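Heme peroxidase (Bacteroides thetaiotaomicron, PDB 2GVK) probably acts as a dye-decolorizing heme peroxidase, using hydrogen peroxide to oxidise dyes and other substrates. Local coordinates at residues A[65-70]-A[122-127]; A[152-157]-A[198-203]. One frame throughout, in Å; residues are numbered along the deposited sequence.

In the fold
Contacts 1 and 2 belong to the two successive Dyp-type halves of the chain. Contact 1 joins strand 66-72 to helix 118-131 in the N-terminal half. Contact 2 joins the loop at 152-157 to the 198-203 segment in the C-terminal half. Their centres lie 30 Å apart and their nearest atoms about 20 Å, so they do not touch within one chain. The assembly brings them closer: Ile153 of contact 2 packs on Phe122 of a second subunit, a residue of the helix in contact 1. Contact 2 includes the start of the GxxDG motif associated with heme binding in this family, although the deposited structure contains no heme.

Contact 1: A[65-70]-A[122-127]; sequences FSCTMG and FEFASI
Phe124 reaches from helix 118-131 to strand 66-72 and meets Phe65 and Cys67. Its CG stands anti to the backbone N (chi1 -163°), which carries the ring out from the helix toward the strand. At the base, Phe124 CB lies 3.7 Å from Phe65 CZ. The next atom, Phe124 CG, is 3.5 Å from the same Phe65 CZ. From there the two edges of the ring part company. On one branch Phe124 CD2 comes closest, 3.3 Å from Phe65 CZ, and Phe124 CE2 follows at 3.8 Å from Phe65 CE2. The two ring planes are inclined by 35°, with centroids 5.1 Å apart, so the pair is neither a parallel stack nor a T-shape.

The other branch belongs to the cysteine. Phe124 CE1 is 3.5 Å from Cys67 SG, an oblique sulfur-aromatic contact. At the tip, Phe124 CZ meets Cys67 CB at 3.8 Å. That methylene sits over the ring face in a CH-pi contact. Cys67 and the tip of Phe65 lie on the same side of the Phe124 ring plane.

The arrangement is the helix-on-sheet layer of a ferredoxin-like beta-alpha-beta-beta-alpha-beta unit, as expected for the dimeric alpha-beta barrel clan. Strand 66-72 is internal to the sheet, beside strand 109-115. Phe65 and Cys67, two residues apart, both direct their side chains to the helical layer. Helix 38-59 shares this layer: Met52 touches Phe124, Phe49 touches Cys67 and Met56 touches Phe65. Glu123 OE2 forms a salt bridge with Arg59, while its OE1 is hydrogen-bonded to Tyr147 of a second subunit.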
loop_
_atom_site.group_PDB
_atom_site.type_symbol
_atom_site.label_atom_id
_atom_site.label_comp_id
_atom_site.label_asym_id
_atom_site.label_seq_id
_atom_site.Cartn_x
_atom_site.Cartn_y
_atom_site.Cartn_z
ATOM N N PHE A 65 2.932 3.108 15.198
ATOM C CA PHE A 65 2.575 3.898 16.339
ATOM C C PHE A 65 3.695 3.954 17.358
ATOM O O PHE A 65 4.272 2.923 17.718
ATOM C CB PHE A 65 1.332 3.356 17.036
ATOM C CG PHE A 65 0.925 4.180 18.183
ATOM C CD1 PHE A 65 0.206 5.353 17.974
ATOM C CD2 PHE A 65 1.436 3.925 19.452
ATOM C CE1 PHE A 65 -0.032 6.237 19.016
ATOM C CE2 PHE A 65 1.227 4.801 20.478
ATOM C CZ PHE A 65 0.477 5.976 20.261
ATOM N N SER A 66 3.929 5.137 17.899
ATOM C CA SER A 66 4.910 5.315 18.932
ATOM C C SER A 66 4.529 6.493 19.853
ATOM O O SER A 66 3.937 7.466 19.395
ATOM C CB SER A 66 6.257 5.582 18.299
ATOM O OG SER A 66 7.240 5.753 19.262
ATOM N N CYS A 67 4.878 6.381 21.133
ATOM C CA CYS A 67 4.773 7.469 22.073
ATOM C C CYS A 67 5.941 7.381 23.035
ATOM O O CYS A 67 6.318 6.291 23.462
ATOM C CB CYS A 67 3.465 7.444 22.859
ATOM S SG CYS A 67 3.176 8.949 23.839
ATOM N N THR A 68 6.536 8.520 23.333
ATOM C CA THR A 68 7.521 8.612 24.403
ATOM C C THR A 68 7.008 9.567 25.472
ATOM O O THR A 68 6.230 10.500 25.177
ATOM C CB THR A 68 8.870 9.094 23.896
ATOM O OG1 THR A 68 8.743 10.414 23.415
ATOM C CG2 THR A 68 9.365 8.227 22.808
HETATM N N MSE A 69 7.423 9.309 26.719
HETATM C CA MSE A 69 7.011 10.063 27.874
HETATM C C MSE A 69 8.244 10.504 28.636
HETATM O O MSE A 69 9.094 9.682 28.980
HETATM C CB MSE A 69 6.161 9.178 28.773
HETATM C CG MSE A 69 5.666 9.851 30.043
HETATM SE SE MSE A 69 4.643 8.601 31.145
HETATM C CE MSE A 69 4.011 9.878 32.469
ATOM N N GLY A 70 8.327 11.796 28.923
ATOM C CA GLY A 70 9.456 12.351 29.637
ATOM C C GLY A 70 9.039 13.258 30.768
ATOM O O GLY A 70 7.917 13.788 30.785
ATOM N N PHE A 122 -4.414 10.876 18.102
ATOM C CA PHE A 122 -5.539 11.427 18.858
ATOM C C PHE A 122 -6.066 10.421 19.857
ATOM O O PHE A 122 -6.318 10.755 20.991
ATOM C CB PHE A 122 -6.691 11.871 17.923
ATOM C CG PHE A 122 -7.996 12.023 18.625
ATOM C CD1 PHE A 122 -8.249 13.135 19.399
ATOM C CD2 PHE A 122 -8.950 11.002 18.595
ATOM C CE1 PHE A 122 -9.423 13.244 20.101
ATOM C CE2 PHE A 122 -10.148 11.126 19.278
ATOM C CZ PHE A 122 -10.369 12.236 20.055
ATOM N N GLU A 123 -6.227 9.186 19.434
ATOM C CA GLU A 123 -6.775 8.155 20.306
ATOM C C GLU A 123 -5.941 8.043 21.598
ATOM O O GLU A 123 -6.474 8.101 22.719
ATOM C CB GLU A 123 -6.806 6.806 19.559
ATOM C CG GLU A 123 -7.185 5.605 20.414
ATOM C CD GLU A 123 -8.647 5.482 20.611
ATOM O OE1 GLU A 123 -9.360 6.508 20.464
ATOM O OE2 GLU A 123 -9.116 4.338 20.844
ATOM N N PHE A 124 -4.647 7.895 21.432
ATOM C CA PHE A 124 -3.732 7.767 22.550
ATOM C C PHE A 124 -3.785 9.020 23.435
ATOM O O PHE A 124 -3.902 8.931 24.649
ATOM C CB PHE A 124 -2.309 7.552 22.016
ATOM C CG PHE A 124 -1.330 7.008 23.051
ATOM C CD1 PHE A 124 -0.673 7.863 23.904
ATOM C CD2 PHE A 124 -1.065 5.625 23.141
ATOM C CE1 PHE A 124 0.251 7.379 24.816
ATOM C CE2 PHE A 124 -0.156 5.149 24.031
ATOM C CZ PHE A 124 0.520 6.023 24.868
ATOM N N ALA A 125 -3.730 10.186 22.806
ATOM C CA ALA A 125 -3.753 11.422 23.535
ATOM C C ALA A 125 -5.054 11.613 24.335
ATOM O O ALA A 125 -5.027 12.161 25.422
ATOM C CB ALA A 125 -3.520 12.605 22.583
ATOM N N SER A 126 -6.181 11.151 23.793
ATOM C CA SER A 126 -7.454 11.290 24.477
ATOM C C SER A 126 -7.473 10.434 25.750
ATOM O O SER A 126 -8.034 10.837 26.764
ATOM C CB SER A 126 -8.631 10.927 23.543
ATOM O OG SER A 126 -8.732 9.531 23.339
ATOM N N ILE A 127 -6.840 9.274 25.694
ATOM C CA ILE A 127 -6.785 8.408 26.856
ATOM C C ILE A 127 -5.880 9.043 27.935
ATOM O O ILE A 127 -6.221 9.028 29.107
ATOM C CB ILE A 127 -6.341 6.995 26.474
ATOM C CG1 ILE A 127 -7.435 6.336 25.593
ATOM C CG2 ILE A 127 -6.090 6.164 27.715
ATOM C CD1 ILE A 127 -6.968 5.154 24.813
#

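Contact 2: A[152-157]-A[198-203]; sequences AIIGFV and VAWNAL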
loop_
_atom_site.group_PDB
_atom_site.type_symbol
_atom_site.label_atom_id
_atom_site.label_comp_id
_atom_site.label_asym_id
_atom_site.label_seq_id
_atom_site.Cartn_x
_atom_site.Cartn_y
_atom_site.Cartn_z
ATOM N N ALA A 152 11.999 19.850 6.129
ATOM C CA ALA A 152 11.617 20.828 7.093
ATOM C C ALA A 152 10.743 21.877 6.383
ATOM O O ALA A 152 10.705 21.940 5.154
ATOM C CB ALA A 152 12.844 21.480 7.720
ATOM N N ILE A 153 10.064 22.685 7.149
ATOM C CA ILE A 153 9.084 23.595 6.596
ATOM C C ILE A 153 9.760 24.699 5.726
ATOM O O ILE A 153 9.109 25.326 4.884
ATOM C CB ILE A 153 8.226 24.198 7.732
ATOM C CG1 ILE A 153 6.861 24.682 7.201
ATOM C CG2 ILE A 153 8.979 25.294 8.453
ATOM C CD1 ILE A 153 5.862 24.930 8.297
ATOM N N ILE A 154 11.071 24.876 5.909
ATOM C CA ILE A 154 11.873 25.803 5.072
ATOM C C ILE A 154 12.270 25.180 3.700
ATOM O O ILE A 154 12.996 25.791 2.926
ATOM C CB ILE A 154 13.149 26.258 5.809
ATOM C CG1 ILE A 154 13.916 25.022 6.325
ATOM C CG2 ILE A 154 12.786 27.173 6.923
ATOM C CD1 ILE A 154 15.340 25.237 6.505
ATOM N N GLY A 155 11.826 23.952 3.443
ATOM C CA GLY A 155 11.929 23.347 2.108
ATOM C C GLY A 155 13.183 22.580 1.840
ATOM O O GLY A 155 13.494 22.284 0.696
ATOM N N PHE A 156 13.935 22.297 2.896
ATOM C CA PHE A 156 15.135 21.502 2.818
ATOM C C PHE A 156 14.903 20.223 3.580
ATOM O O PHE A 156 14.333 20.233 4.641
ATOM C CB PHE A 156 16.312 22.247 3.460
ATOM C CG PHE A 156 16.955 23.244 2.566
ATOM C CD1 PHE A 156 16.338 24.465 2.293
ATOM C CD2 PHE A 156 18.193 22.994 2.008
ATOM C CE1 PHE A 156 16.949 25.396 1.485
ATOM C CE2 PHE A 156 18.808 23.934 1.214
ATOM C CZ PHE A 156 18.169 25.120 0.922
ATOM N N VAL A 157 15.385 19.124 3.044
ATOM C CA VAL A 157 15.326 17.858 3.748
ATOM C C VAL A 157 16.071 17.972 5.047
ATOM O O VAL A 157 17.157 18.578 5.114
ATOM C CB VAL A 157 15.938 16.721 2.895
ATOM C CG1 VAL A 157 16.174 15.449 3.745
ATOM C CG2 VAL A 157 15.043 16.436 1.677
ATOM N N VAL A 198 8.624 35.030 5.049
ATOM C CA VAL A 198 8.697 36.040 4.017
ATOM C C VAL A 198 10.160 36.378 3.707
ATOM O O VAL A 198 10.578 36.348 2.555
ATOM C CB VAL A 198 7.906 37.310 4.412
ATOM C CG1 VAL A 198 8.175 38.417 3.446
ATOM C CG2 VAL A 198 6.414 36.987 4.470
ATOM N N ALA A 199 10.960 36.572 4.745
ATOM C CA ALA A 199 12.377 36.850 4.557
ATOM C C ALA A 199 13.103 35.641 3.941
ATOM O O ALA A 199 13.971 35.805 3.093
ATOM C CB ALA A 199 12.996 37.216 5.843
ATOM N N TRP A 200 12.762 34.434 4.407
ATOM C CA TRP A 200 13.384 33.208 3.905
ATOM C C TRP A 200 13.113 33.014 2.425
ATOM O O TRP A 200 14.020 32.713 1.653
ATOM C CB TRP A 200 12.867 32.007 4.685
ATOM C CG TRP A 200 13.388 30.704 4.212
ATOM C CD1 TRP A 200 12.687 29.726 3.589
ATOM C CD2 TRP A 200 14.743 30.217 4.330
ATOM N NE1 TRP A 200 13.505 28.679 3.285
ATOM C CE2 TRP A 200 14.771 28.940 3.757
ATOM C CE3 TRP A 200 15.932 30.751 4.858
ATOM C CZ2 TRP A 200 15.938 28.159 3.718
ATOM C CZ3 TRP A 200 17.091 29.974 4.815
ATOM C CH2 TRP A 200 17.086 28.707 4.231
ATOM N N ASN A 201 11.861 33.204 2.032
ATOM C CA ASN A 201 11.452 32.973 0.658
ATOM C C ASN A 201 12.028 34.043 -0.293
ATOM O O ASN A 201 12.105 33.834 -1.484
ATOM C CB ASN A 201 9.914 32.928 0.556
ATOM C CG ASN A 201 9.310 31.621 1.103
ATOM O OD1 ASN A 201 9.961 30.582 1.133
ATOM N ND2 ASN A 201 8.035 31.662 1.424
ATOM N N ALA A 202 12.460 35.165 0.260
ATOM C CA ALA A 202 13.065 36.218 -0.535
ATOM C C ALA A 202 14.524 35.899 -0.898
ATOM O O ALA A 202 15.117 36.567 -1.764
ATOM C CB ALA A 202 12.980 37.559 0.210
ATOM N N LEU A 203 15.123 34.922 -0.203
ATOM C CA LEU A 203 16.503 34.489 -0.487
ATOM C C LEU A 203 16.558 33.615 -1.715
ATOM O O LEU A 203 15.769 32.682 -1.846
ATOM C CB LEU A 203 17.059 33.674 0.677
ATOM C CG LEU A 203 17.541 34.384 1.907
ATOM C CD1 LEU A 203 18.026 33.341 2.912
ATOM C CD2 LEU A 203 18.665 35.382 1.558
#
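The loop that opens the GxxDG signature of dye-decolorizing peroxidases rests here against Trp200 of helix 197-201. Gly155 is the first glycine of that motif, which is associated with heme binding in the family. Ala152 to Gly155 form a type I beta turn, closed by a bond from Gly155 N to Ala152 O. Gly155 takes a positive phi of 90°, which suits glycine. Ala152 N then bonds to Phe156 O, a pairing that resembles a classic G1 bulge after the turn.

Trp200 is the one residue of its segment to touch the loop. With CG anti to the backbone N (chi1 177°), the indole is sent out from the helix to the loop. Its NE1 donates to Ile154 O at 3.0 Å. The N-H approaches in the carbonyl plane, on a lone pair, but the bond is somewhat bent, with an N-H...O angle of 145°. The acceptor lies slightly out of the indole plane. This bond satisfies the buried indole nitrogen.

The side chain of Ile154 lies over one face of the indole, mainly at its five-membered ring. Ile154 CG2 stands 4.1 Å from the centroid of that ring, close to the ring normal, as a CH-pi contact. Ile154 CB is 3.5 Å from Trp200 NE1, and farther along Ile154 CD1 comes 4.1 Å from Trp200 CZ2. One residue thus holds the indole by its carbonyl and its side chain together. Phe156 comes to the indole edge instead, where its CE1 is 3.7 Å from Trp200 CZ2. The edge of the Phe156 ring also faces Ile154 O in its plane.

Helix 205-212 packs nearby through Ile212 on Ile154, Gln208 on Phe156 and Val211 on Trp200. Phe295 meets the indole edge-to-face. Ile153 turns to strands 245-253 and 258-267, so the loop bridges the sheet and these short helices.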